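PDB 5F7U: cycloalternan-forming enzyme from Listeria monocytogenes serovar 1/2a, which belongs to glycoside hydrolase family 31, pairing a TIM-barrel domain with a C-terminal family 6 carbohydrate-binding module. Local coordinates for residues 945-950 with 975-980; 1002-1007 with 1052-1057; 1006-1011 with 1040-1045; 1011-1016 with 1029-1034. The protein carries 1 engineered substitution. All blocks are in the same frame, centred on the assembly; numbering follows the deposited sequence.

Contact 1. Residues 945-950 with 975-980; sequences FGHLTN and AVEFDI. With GLC (alpha-D-glucopyranose), chain B; GLC (alpha-D-glucopyranose), chain C.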
# COMPACT_ATOMS: atom_id res chain seq x y z
N PHE A 945 -5.03 34.45 7.10
CA PHE A 945 -5.42 33.16 6.51
C PHE A 945 -6.90 33.09 6.13
O PHE A 945 -7.37 32.08 5.58
CB PHE A 945 -5.07 31.97 7.43
CG PHE A 945 -3.62 31.88 7.85
CD1 PHE A 945 -2.58 32.40 7.05
CD2 PHE A 945 -3.29 31.22 9.04
CE1 PHE A 945 -1.24 32.29 7.47
CE2 PHE A 945 -1.96 31.10 9.45
CZ PHE A 945 -0.93 31.63 8.66
N GLY A 946 -7.63 34.17 6.41
CA GLY A 946 -9.07 34.20 6.11
C GLY A 946 -9.34 34.33 4.62
O GLY A 946 -8.41 34.48 3.81
N HIS A 947 -10.62 34.23 4.26
CA HIS A 947 -11.07 34.50 2.88
C HIS A 947 -11.23 36.00 2.73
O HIS A 947 -12.06 36.62 3.39
CB HIS A 947 -12.39 33.78 2.59
CG HIS A 947 -12.35 32.31 2.88
ND1 HIS A 947 -11.83 31.40 1.99
CD2 HIS A 947 -12.74 31.61 3.96
CE1 HIS A 947 -11.92 30.18 2.51
NE2 HIS A 947 -12.47 30.28 3.70
N LEU A 948 -10.42 36.58 1.85
CA LEU A 948 -10.33 38.04 1.76
C LEU A 948 -11.00 38.58 0.51
O LEU A 948 -10.83 38.04 -0.58
CB LEU A 948 -8.87 38.49 1.80
CG LEU A 948 -7.95 37.93 2.90
CD1 LEU A 948 -6.54 38.50 2.74
CD2 LEU A 948 -8.49 38.22 4.29
N THR A 949 -11.74 39.68 0.67
CA THR A 949 -12.39 40.36 -0.45
C THR A 949 -11.98 41.82 -0.47
O THR A 949 -12.27 42.57 0.48
CB THR A 949 -13.92 40.26 -0.33
OG1 THR A 949 -14.28 38.88 -0.28
CG2 THR A 949 -14.62 40.93 -1.53
N ASN A 950 -11.30 42.21 -1.56
CA ASN A 950 -10.82 43.59 -1.81
C ASN A 950 -9.94 44.14 -0.69
O ASN A 950 -9.98 45.34 -0.37
CB ASN A 950 -11.98 44.56 -2.09
CG ASN A 950 -12.83 44.13 -3.27
OD1 ASN A 950 -12.32 43.69 -4.30
ND2 ASN A 950 -14.15 44.28 -3.14
N ALA A 975 -14.11 42.61 2.86
CA ALA A 975 -14.52 41.58 3.83
C ALA A 975 -13.39 40.61 4.19
O ALA A 975 -12.50 40.35 3.38
CB ALA A 975 -15.72 40.81 3.29
N VAL A 976 -13.46 40.10 5.43
CA VAL A 976 -12.58 39.02 5.90
C VAL A 976 -13.51 37.92 6.42
O VAL A 976 -14.31 38.16 7.33
CB VAL A 976 -11.60 39.49 7.02
CG1 VAL A 976 -10.67 38.36 7.46
CG2 VAL A 976 -10.76 40.67 6.57
N GLU A 977 -13.43 36.73 5.82
CA GLU A 977 -14.31 35.61 6.18
C GLU A 977 -13.50 34.49 6.83
O GLU A 977 -12.46 34.08 6.31
CB GLU A 977 -15.08 35.10 4.96
CG GLU A 977 -15.99 33.90 5.23
CD GLU A 977 -16.92 33.52 4.07
OE1 GLU A 977 -16.99 34.24 3.05
OE2 GLU A 977 -17.60 32.47 4.18
N PHE A 978 -13.98 34.03 7.99
CA PHE A 978 -13.36 32.96 8.77
C PHE A 978 -14.26 31.72 8.77
O PHE A 978 -15.50 31.82 8.75
CB PHE A 978 -13.17 33.37 10.23
CG PHE A 978 -12.22 34.52 10.46
CD1 PHE A 978 -12.65 35.85 10.38
CD2 PHE A 978 -10.88 34.28 10.80
CE1 PHE A 978 -11.78 36.91 10.62
CE2 PHE A 978 -10.00 35.34 11.03
CZ PHE A 978 -10.45 36.66 10.94
N ASP A 979 -13.61 30.57 8.85
CA ASP A 979 -14.27 29.29 9.06
C ASP A 979 -13.92 28.91 10.48
O ASP A 979 -12.77 28.58 10.78
CB ASP A 979 -13.71 28.24 8.09
CG ASP A 979 -13.94 28.60 6.62
OD1 ASP A 979 -15.11 28.80 6.23
OD2 ASP A 979 -12.95 28.64 5.85
N ILE A 980 -14.90 28.98 11.39
CA ILE A 980 -14.60 28.85 12.81
C ILE A 980 -15.32 27.69 13.47
O ILE A 980 -16.51 27.49 13.27
CB ILE A 980 -14.87 30.17 13.56
CG1 ILE A 980 -13.81 31.20 13.15
CG2 ILE A 980 -14.88 29.96 15.09
CD1 ILE A 980 -14.03 32.60 13.65
C1 GLC B . -6.03 33.12 -2.20
C2 GLC B . -6.03 34.65 -2.42
C3 GLC B . -6.70 35.40 -1.26
C4 GLC B . -8.12 34.87 -1.01
C5 GLC B . -8.20 33.33 -0.92
C6 GLC B . -9.28 32.80 -1.86
O2 GLC B . -4.72 35.18 -2.64
O3 GLC B . -6.77 36.80 -1.55
O4 GLC B . -8.63 35.44 0.19
O5 GLC B . -6.91 32.68 -1.12
O6 GLC B . -9.58 31.43 -1.57
C1 GLC C . -1.31 33.86 3.36
C2 GLC C . -0.32 34.58 4.28
C3 GLC C . 1.08 33.97 4.18
C4 GLC C . 1.07 32.46 4.44
C5 GLC C . 0.01 31.81 3.54
C6 GLC C . -0.16 30.33 3.82
O2 GLC C . -0.29 35.98 4.00
O3 GLC C . 1.95 34.58 5.13
O4 GLC C . 2.36 31.89 4.16
O5 GLC C . -1.27 32.45 3.69
O6 GLC C . -1.13 29.89 2.86

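Contact 2. Residues 1002-1007 with 1052-1057; sequences ATRTVY and AGINFD. With MG (magnesium ion), chain G; GLC (alpha-D-glucopyranose), chain D; GLC (alpha-D-glucopyranose), chain E.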
# COMPACT_ATOMS: atom_id res chain seq x y z
N ALA A 1002 -13.03 52.81 15.45
CA ALA A 1002 -13.54 52.17 14.25
C ALA A 1002 -14.75 51.32 14.58
O ALA A 1002 -14.98 50.98 15.75
CB ALA A 1002 -12.45 51.31 13.63
N THR A 1003 -15.54 51.02 13.55
CA THR A 1003 -16.58 49.98 13.64
C THR A 1003 -16.51 49.04 12.45
O THR A 1003 -16.15 49.45 11.34
CB THR A 1003 -18.03 50.54 13.74
OG1 THR A 1003 -18.37 51.19 12.52
CG2 THR A 1003 -18.22 51.51 14.91
N ARG A 1004 -16.85 47.78 12.70
CA ARG A 1004 -17.02 46.77 11.65
C ARG A 1004 -18.30 45.98 11.89
O ARG A 1004 -18.82 45.93 13.01
CB ARG A 1004 -15.82 45.82 11.57
CG ARG A 1004 -14.50 46.45 11.14
CD ARG A 1004 -14.52 46.90 9.68
NE ARG A 1004 -13.22 47.44 9.28
CZ ARG A 1004 -12.78 48.67 9.56
NH1 ARG A 1004 -11.57 49.05 9.13
NH2 ARG A 1004 -13.52 49.53 10.26
N THR A 1005 -18.81 45.37 10.83
CA THR A 1005 -20.03 44.60 10.90
C THR A 1005 -19.61 43.14 10.83
O THR A 1005 -18.73 42.78 10.03
CB THR A 1005 -20.99 44.99 9.76
OG1 THR A 1005 -21.36 46.37 9.92
CG2 THR A 1005 -22.25 44.16 9.77
N VAL A 1006 -20.21 42.31 11.69
CA VAL A 1006 -19.91 40.89 11.74
C VAL A 1006 -21.19 40.09 11.48
O VAL A 1006 -22.25 40.46 11.97
CB VAL A 1006 -19.31 40.48 13.12
CG1 VAL A 1006 -18.67 39.09 13.02
CG2 VAL A 1006 -18.25 41.48 13.55
N TYR A 1007 -21.06 39.01 10.71
CA TYR A 1007 -22.15 38.07 10.49
C TYR A 1007 -21.69 36.72 11.01
O TYR A 1007 -20.63 36.23 10.61
CB TYR A 1007 -22.47 37.95 9.00
CG TYR A 1007 -23.03 39.21 8.39
CD1 TYR A 1007 -22.18 40.24 7.96
CD2 TYR A 1007 -24.41 39.38 8.24
CE1 TYR A 1007 -22.70 41.40 7.39
CE2 TYR A 1007 -24.93 40.53 7.66
CZ TYR A 1007 -24.07 41.54 7.25
OH TYR A 1007 -24.61 42.67 6.69
N ALA A 1052 -13.57 54.07 9.62
CA ALA A 1052 -12.14 54.09 9.98
C ALA A 1052 -11.36 52.85 9.60
O ALA A 1052 -11.90 51.75 9.49
CB ALA A 1052 -11.95 54.42 11.46
N GLY A 1053 -10.06 53.05 9.38
CA GLY A 1053 -9.15 51.96 9.07
C GLY A 1053 -8.69 51.25 10.32
O GLY A 1053 -8.55 51.87 11.38
N ILE A 1054 -8.49 49.94 10.18
CA ILE A 1054 -7.93 49.10 11.24
C ILE A 1054 -6.89 48.16 10.62
O ILE A 1054 -6.92 47.92 9.41
CB ILE A 1054 -8.99 48.26 12.00
CG1 ILE A 1054 -9.56 47.09 11.15
CG2 ILE A 1054 -10.11 49.13 12.54
CD1 ILE A 1054 -10.39 46.09 11.94
N ASN A 1055 -5.98 47.67 11.44
CA ASN A 1055 -5.21 46.48 11.08
C ASN A 1055 -5.77 45.33 11.89
O ASN A 1055 -5.96 45.46 13.10
CB ASN A 1055 -3.71 46.69 11.32
CG ASN A 1055 -3.13 47.73 10.38
OD1 ASN A 1055 -3.63 47.91 9.27
ND2 ASN A 1055 -2.08 48.42 10.83
N PHE A 1056 -6.06 44.23 11.22
CA PHE A 1056 -6.83 43.13 11.83
C PHE A 1056 -5.92 41.90 11.95
O PHE A 1056 -5.56 41.28 10.96
CB PHE A 1056 -8.08 42.91 10.95
CG PHE A 1056 -9.07 41.87 11.46
CD1 PHE A 1056 -9.04 41.37 12.77
CD2 PHE A 1056 -10.09 41.45 10.61
CE1 PHE A 1056 -9.99 40.42 13.19
CE2 PHE A 1056 -11.04 40.52 11.01
CZ PHE A 1056 -11.00 40.01 12.31
N ASP A 1057 -5.53 41.58 13.18
CA ASP A 1057 -4.55 40.52 13.44
C ASP A 1057 -5.14 39.10 13.39
O ASP A 1057 -4.68 38.25 12.64
CB ASP A 1057 -3.85 40.74 14.78
CG ASP A 1057 -2.69 39.76 15.01
OD1 ASP A 1057 -2.22 39.09 14.05
OD2 ASP A 1057 -2.27 39.67 16.18
MG MG G . -2.12 37.65 12.37
C1 GLC D . -1.36 53.65 8.37
C2 GLC D . -0.79 52.35 8.96
C3 GLC D . -1.37 51.11 8.26
C4 GLC D . -2.90 51.13 8.25
C5 GLC D . -3.35 52.44 7.59
C6 GLC D . -4.86 52.58 7.52
O1 GLC D . -0.81 53.94 7.07
O2 GLC D . 0.64 52.33 8.84
O3 GLC D . -0.86 49.94 8.89
O4 GLC D . -3.40 49.99 7.53
O5 GLC D . -2.80 53.57 8.31
O6 GLC D . -5.12 53.82 6.85
C1 GLC E . -6.53 54.04 6.65
C2 GLC E . -6.75 55.17 5.63
C3 GLC E . -6.33 56.52 6.23
C4 GLC E . -7.02 56.78 7.58
C5 GLC E . -6.90 55.57 8.52
C6 GLC E . -7.77 55.69 9.77
O2 GLC E . -6.03 54.87 4.44
O3 GLC E . -6.63 57.58 5.31
O4 GLC E . -6.45 57.94 8.21
O5 GLC E . -7.26 54.36 7.85
O6 GLC E . -9.16 55.72 9.41

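Contact 3. Residues 1006-1011 with 1040-1045; sequences VYINGK and NQVVFD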
# COMPACT_ATOMS: atom_id res chain seq x y z
N VAL A 1006 -20.21 42.31 11.69
CA VAL A 1006 -19.91 40.89 11.74
C VAL A 1006 -21.19 40.09 11.48
O VAL A 1006 -22.25 40.46 11.97
CB VAL A 1006 -19.31 40.48 13.12
CG1 VAL A 1006 -18.67 39.09 13.02
CG2 VAL A 1006 -18.25 41.48 13.55
N TYR A 1007 -21.06 39.01 10.71
CA TYR A 1007 -22.15 38.07 10.49
C TYR A 1007 -21.69 36.72 11.01
O TYR A 1007 -20.63 36.23 10.61
CB TYR A 1007 -22.47 37.95 9.00
CG TYR A 1007 -23.03 39.21 8.39
CD1 TYR A 1007 -22.18 40.24 7.96
CD2 TYR A 1007 -24.41 39.38 8.24
CE1 TYR A 1007 -22.70 41.40 7.39
CE2 TYR A 1007 -24.93 40.53 7.66
CZ TYR A 1007 -24.07 41.54 7.25
OH TYR A 1007 -24.61 42.67 6.69
N ILE A 1008 -22.49 36.13 11.89
CA ILE A 1008 -22.21 34.81 12.44
C ILE A 1008 -23.28 33.89 11.90
O ILE A 1008 -24.45 34.01 12.30
CB ILE A 1008 -22.24 34.80 14.00
CG1 ILE A 1008 -21.35 35.90 14.61
CG2 ILE A 1008 -21.89 33.39 14.52
CD1 ILE A 1008 -19.86 35.76 14.32
N ASN A 1009 -22.90 33.02 10.97
CA ASN A 1009 -23.88 32.18 10.27
C ASN A 1009 -25.10 33.00 9.83
O ASN A 1009 -26.24 32.57 10.02
CB ASN A 1009 -24.32 31.02 11.17
CG ASN A 1009 -23.18 30.12 11.55
OD1 ASN A 1009 -22.37 29.72 10.69
ND2 ASN A 1009 -23.10 29.79 12.84
N GLY A 1010 -24.84 34.18 9.25
CA GLY A 1010 -25.88 35.07 8.71
C GLY A 1010 -26.48 36.10 9.65
O GLY A 1010 -27.25 36.96 9.21
N LYS A 1011 -26.16 36.00 10.95
CA LYS A 1011 -26.75 36.89 11.97
C LYS A 1011 -25.80 38.07 12.20
O LYS A 1011 -24.66 37.88 12.61
CB LYS A 1011 -27.00 36.12 13.29
CG LYS A 1011 -27.77 36.92 14.34
CD LYS A 1011 -27.91 36.13 15.63
CE LYS A 1011 -28.93 36.78 16.56
NZ LYS A 1011 -29.11 35.94 17.78
N ASN A 1040 -18.54 27.24 11.41
CA ASN A 1040 -19.33 28.46 11.56
C ASN A 1040 -18.78 29.50 10.62
O ASN A 1040 -17.57 29.75 10.60
CB ASN A 1040 -19.26 28.98 13.00
CG ASN A 1040 -19.99 28.08 13.98
OD1 ASN A 1040 -21.16 28.30 14.26
ND2 ASN A 1040 -19.31 27.04 14.49
N GLN A 1041 -19.66 30.11 9.83
CA GLN A 1041 -19.25 31.14 8.89
C GLN A 1041 -19.21 32.46 9.64
O GLN A 1041 -20.25 32.93 10.08
CB GLN A 1041 -20.23 31.23 7.70
CG GLN A 1041 -19.89 32.34 6.71
CD GLN A 1041 -20.90 32.52 5.59
OE1 GLN A 1041 -22.11 32.66 5.83
NE2 GLN A 1041 -20.40 32.56 4.36
N VAL A 1042 -18.01 33.04 9.77
CA VAL A 1042 -17.85 34.31 10.49
C VAL A 1042 -17.28 35.34 9.53
O VAL A 1042 -16.13 35.24 9.12
CB VAL A 1042 -16.98 34.15 11.76
CG1 VAL A 1042 -16.78 35.48 12.49
CG2 VAL A 1042 -17.59 33.11 12.70
N VAL A 1043 -18.11 36.32 9.17
CA VAL A 1043 -17.75 37.33 8.16
C VAL A 1043 -17.64 38.70 8.80
O VAL A 1043 -18.60 39.21 9.38
CB VAL A 1043 -18.76 37.39 6.98
CG1 VAL A 1043 -18.25 38.33 5.89
CG2 VAL A 1043 -19.06 36.01 6.40
N PHE A 1044 -16.46 39.30 8.70
CA PHE A 1044 -16.27 40.70 9.05
C PHE A 1044 -16.40 41.51 7.76
O PHE A 1044 -15.79 41.16 6.74
CB PHE A 1044 -14.90 40.91 9.68
CG PHE A 1044 -14.77 40.34 11.06
CD1 PHE A 1044 -14.58 38.96 11.25
CD2 PHE A 1044 -14.80 41.18 12.17
CE1 PHE A 1044 -14.46 38.44 12.54
CE2 PHE A 1044 -14.68 40.66 13.46
CZ PHE A 1044 -14.51 39.29 13.64
N ASP A 1045 -17.21 42.56 7.82
CA ASP A 1045 -17.52 43.44 6.69
C ASP A 1045 -17.23 44.88 7.05
O ASP A 1045 -17.34 45.26 8.22
CB ASP A 1045 -19.03 43.37 6.42
CG ASP A 1045 -19.36 42.64 5.15
OD1 ASP A 1045 -18.61 41.72 4.75
OD2 ASP A 1045 -20.40 42.99 4.55
O HOH W 1 -22.13 34.73 8.27

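Contact 4. Residues 1011-1016 with 1029-1034; sequences KKQQIT and VEVPVT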
# COMPACT_ATOMS: atom_id res chain seq x y z
N LYS A 1011 -26.16 36.00 10.95
CA LYS A 1011 -26.75 36.89 11.97
C LYS A 1011 -25.80 38.07 12.20
O LYS A 1011 -24.66 37.88 12.61
CB LYS A 1011 -27.00 36.12 13.29
CG LYS A 1011 -27.77 36.92 14.34
CD LYS A 1011 -27.91 36.13 15.63
CE LYS A 1011 -28.93 36.78 16.56
NZ LYS A 1011 -29.11 35.94 17.78
N LYS A 1012 -26.31 39.27 11.94
CA LYS A 1012 -25.50 40.50 11.91
C LYS A 1012 -25.37 41.17 13.28
O LYS A 1012 -26.33 41.23 14.05
CB LYS A 1012 -26.16 41.48 10.93
CG LYS A 1012 -25.44 42.80 10.67
CD LYS A 1012 -26.17 43.65 9.63
CE LYS A 1012 -27.52 44.17 10.11
NZ LYS A 1012 -28.05 45.25 9.22
N GLN A 1013 -24.19 41.69 13.57
CA GLN A 1013 -24.05 42.67 14.66
C GLN A 1013 -22.94 43.64 14.30
O GLN A 1013 -22.07 43.31 13.49
CB GLN A 1013 -23.73 41.99 15.99
CG GLN A 1013 -22.47 41.15 15.98
CD GLN A 1013 -22.19 40.54 17.33
OE1 GLN A 1013 -22.00 41.25 18.32
NE2 GLN A 1013 -22.19 39.21 17.38
N GLN A 1014 -22.97 44.82 14.91
CA GLN A 1014 -21.90 45.79 14.70
C GLN A 1014 -21.00 45.84 15.94
O GLN A 1014 -21.49 45.81 17.07
CB GLN A 1014 -22.46 47.17 14.37
CG GLN A 1014 -21.42 48.11 13.76
CD GLN A 1014 -21.96 49.49 13.40
OE1 GLN A 1014 -22.58 50.17 14.22
NE2 GLN A 1014 -21.68 49.92 12.17
N ILE A 1015 -19.69 45.92 15.71
CA ILE A 1015 -18.73 45.92 16.81
C ILE A 1015 -17.95 47.23 16.80
O ILE A 1015 -17.69 47.81 15.75
CB ILE A 1015 -17.76 44.71 16.77
CG1 ILE A 1015 -16.82 44.77 15.56
CG2 ILE A 1015 -18.57 43.41 16.80
CD1 ILE A 1015 -15.74 43.68 15.53
N THR A 1016 -17.60 47.68 18.00
CA THR A 1016 -16.86 48.92 18.21
C THR A 1016 -15.43 48.58 18.56
O THR A 1016 -15.16 47.76 19.46
CB THR A 1016 -17.49 49.75 19.34
OG1 THR A 1016 -18.78 50.18 18.91
CG2 THR A 1016 -16.64 50.99 19.66
N VAL A 1029 -10.86 43.38 21.65
CA VAL A 1029 -12.25 43.65 22.01
C VAL A 1029 -12.96 42.30 22.07
O VAL A 1029 -12.70 41.43 21.24
CB VAL A 1029 -12.92 44.60 20.98
CG1 VAL A 1029 -14.44 44.54 21.01
CG2 VAL A 1029 -12.45 46.03 21.21
N GLU A 1030 -13.83 42.13 23.07
CA GLU A 1030 -14.55 40.88 23.28
C GLU A 1030 -15.97 41.01 22.75
O GLU A 1030 -16.72 41.90 23.15
CB GLU A 1030 -14.52 40.51 24.78
CG GLU A 1030 -13.14 40.03 25.24
CD GLU A 1030 -13.08 39.56 26.70
OE1 GLU A 1030 -14.13 39.40 27.33
OE2 GLU A 1030 -11.95 39.36 27.22
N VAL A 1031 -16.32 40.12 21.83
CA VAL A 1031 -17.61 40.16 21.11
C VAL A 1031 -18.41 38.88 21.46
O VAL A 1031 -17.88 37.77 21.24
CB VAL A 1031 -17.38 40.24 19.57
CG1 VAL A 1031 -18.71 40.28 18.81
CG2 VAL A 1031 -16.50 41.43 19.20
N PRO A 1032 -19.66 39.03 21.96
CA PRO A 1032 -20.49 37.85 22.21
C PRO A 1032 -21.00 37.24 20.91
O PRO A 1032 -21.55 37.96 20.05
CB PRO A 1032 -21.66 38.39 23.07
CG PRO A 1032 -21.73 39.84 22.76
CD PRO A 1032 -20.38 40.29 22.27
N VAL A 1033 -20.78 35.92 20.74
CA VAL A 1033 -21.22 35.19 19.55
C VAL A 1033 -21.91 33.90 19.98
O VAL A 1033 -21.69 33.41 21.10
CB VAL A 1033 -20.05 34.88 18.56
CG1 VAL A 1033 -19.37 36.16 18.06
CG2 VAL A 1033 -19.03 33.92 19.16
N THR A 1034 -22.73 33.36 19.09
CA THR A 1034 -23.38 32.07 19.32
C THR A 1034 -22.89 31.17 18.21
O THR A 1034 -23.08 31.48 17.02
CB THR A 1034 -24.91 32.21 19.30
OG1 THR A 1034 -25.31 33.09 20.36
CG2 THR A 1034 -25.58 30.86 19.51
O HOH W 2 -26.67 35.11 18.97

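Contact 1. Residues 945-950 with 975-980
The imidazole of H947 works through its edge: D979 and the O6 hydroxyl of the chain B glucose both lie there, close to the ring plane. NE2 donates to D979 OD2 at 2.7 Å, only 5° out of the ring plane, but it meets the carboxylate from above the carboxylate's own plane, the two planes being 73° apart. With CG anti to the carbonyl carbon (chi1 -53°), the H947 ring reaches two residues beyond its pair partner E977. The carboxylate probably favours this tautomer and polarises the imidazole. The F945 ring turns from the paired strand to the chain C glucose, whose O5 lies 3.6 Å from CD1.

Behind these rings runs an antiparallel ladder. H947 and E977 form a hydrogen-bonded pair, E977 O accepting H947 N at 2.8 Å, and T949 with A975 forms the next. Between them L948 and V976 are a non-hydrogen-bonded pair, their side chains side by side with L948 CD2 3.8 Å from V976 CG1. The L948 amide, pointing outward from the ladder, donates to O4 of the chain B glucose at 2.7 Å, so the backbone of the edge strand takes part in binding the sugar.

Strand 947-949 is one edge strand of a five-stranded antiparallel sheet. Strand 975-981 joins it to strand 1039-1045, where Q1041 holds the E977 carboxylate, while L948 and V976 pack on V966 of strand 965-968.

Contact 2. Residues 1002-1007 with 1052-1057
R1004 grips the carbonyl oxygen of A1052 end-on with both terminal nitrogens, NH1 at 2.7 Å and NH2 at 2.9 Å from A1052 O. Since both reach one atom, the bonds are bent (139° and 134°); both nitrogens lie in the carbonyl plane of A1052, whose oxygen stays close to the guanidinium plane. NH2 also donates to T1003 O at 2.8 Å, which helps fix the rotation of the group. A bend at chi2 swings the guanidinium toward 1052-1054, and F969 makes a cation-pi contact with it.

I1054 meets R1004 tip to tip, laying CG1 and CD1 over one guanidinium face. Its CG1 takes the crowded position between backbone N and carbonyl carbon (chi1 72°), which leaves CG2 pressed against A1002 CB at 3.4 Å, tighter than usual van der Waals contact. The methyl of A1052 adds a looser contact to A1002.

The same segment binds sugar through G1053 and N1055. G1053 N donates almost straight to O6 of the chain E glucose. N1055 turns both ends of its amide to the chain D glucose, OD1 accepting from O4 and ND2 donating to O3, each at 2.7 Å; OD1 is also held by G968 N. Farther along, D1057 OD1 binds magnesium at 2.2 Å, together with E942, E944, T961 and G964, while R994 salt-bridges OD2. A glycan pocket beside loop ends and a buried metal site are features of the beta-sandwich carbohydrate-binding modules, here of family 6.

Contact 3. Residues 1006-1011 with 1040-1045
On the buried side of this antiparallel pair, V1006, I1008, V1042 and F1044 form a close apolar layer. V1006 CG1 sits over the centre of the F1044 ring, 4.2 Å from its centroid and 7° off the normal, a CH-pi contact, while V1006 CG2 rests by CD2 and CE2. I1008 bends its chain so that CD1 lies alongside V1042, 3.6 Å from CG1. M991 of strand 987-996 covers V1006, V1042 and F1044 from the facing sheet.

The opposite face is looser. Y1007 and V1043 are a hydrogen-bonded pair, with Y1007 CB 4.3 Å from V1043 CB. The tyrosine ring extends past V1043 toward D1045, its hydroxyl bonded to E1047. Near the turn a water accepts from G1010 N and lies beside Q1041 O and OE1; the amide NE2 of Q1041 is held by E977.

At the end of the ladder N1009 takes over from the strand. Its N donates to Q1041 O at 2.8 Å, its OD1 receives Q1041 N from above the carbonyl plane, and its ND2 donates to N1040 OD1 on a lone pair at 2.8 Å. N1009 and G1010 are the central residues of a type I' turn, closed by mutual backbone bonds between I1008 and K1011, with positive phi at both (45° and 90°). The asparagine thus continues the backbone pairing with its side-chain amide, tying the hairpin turn to the neighbouring strand by polar bonds where the apolar layer ends.

Contact 4. Residues 1011-1016 with 1029-1034
Segments 1011-1016 and 1029-1034 run antiparallel at 164° with axes 8.4 Å apart at closest approach, too far for backbone pairing, so side chains bridge them. Q1013 does most of this. Its CG occupies the crowded position between backbone N and carbonyl carbon (chi1 58°), and the chain then extends straight across, allowing NE2 to donate to P1032 O at 3.0 Å. The bond is nearly linear (173°), lies in the amide plane of Q1013 and arrives almost along the C=O axis. The other end of the amide, OE1, rests 3.5 Å from V1031 CG1.

The two strands belong to facing sheets of the beta-sandwich: 1011-1017 is an edge strand of one sheet, paired with 1002-1008, and 1027-1035 pairs with 987-996 in the other. Between the sheets I1015 and V1031 cross at about a right angle. I1015 CG2, anti to its carbonyl carbon, settles against both methyls of V1031, 3.7 Å from CG1 and equally near CG2. M991 and V1006 add to this apolar patch, touching V1031 and I1015 respectively.

Toward one end V1029 sets its two methyls about T1016 O, CG1 being 3.6 Å from that oxygen. At the other end the strands are linked through water, which accepts from K1011 NZ and donates to T1034 OG1, each at 2.8 Å; D988 is a second hydrogen-bonding partner of the threonine hydroxyl.

How the contacts relate
All four contacts lie in the family 6 carbohydrate-binding module: contacts 1 and 3 are strand pairs within one sheet, while contacts 2 and 4 cross between the two sheets. F978 N to V1042 O (2.7 Å) connects contact 1 to contact 3. Contacts 2 and 3 share V1006 and Y1007, and V1006 N to Q1013 O (2.8 Å) leads on to contact 4. In the core F1056 of contact 2 touches F978 of contact 1, F1056 CZ to F978 CE1 being 3.6 Å, and packs on F1044 of contact 3. Contacts 1 and 2, centres 12 Å apart, serve separate glycan pockets; the magnesium between them is bound by D1057 of contact 2 and by E944, next to F945 of contact 1. The V1043 side chain lies about 12 Å from a bound glucose.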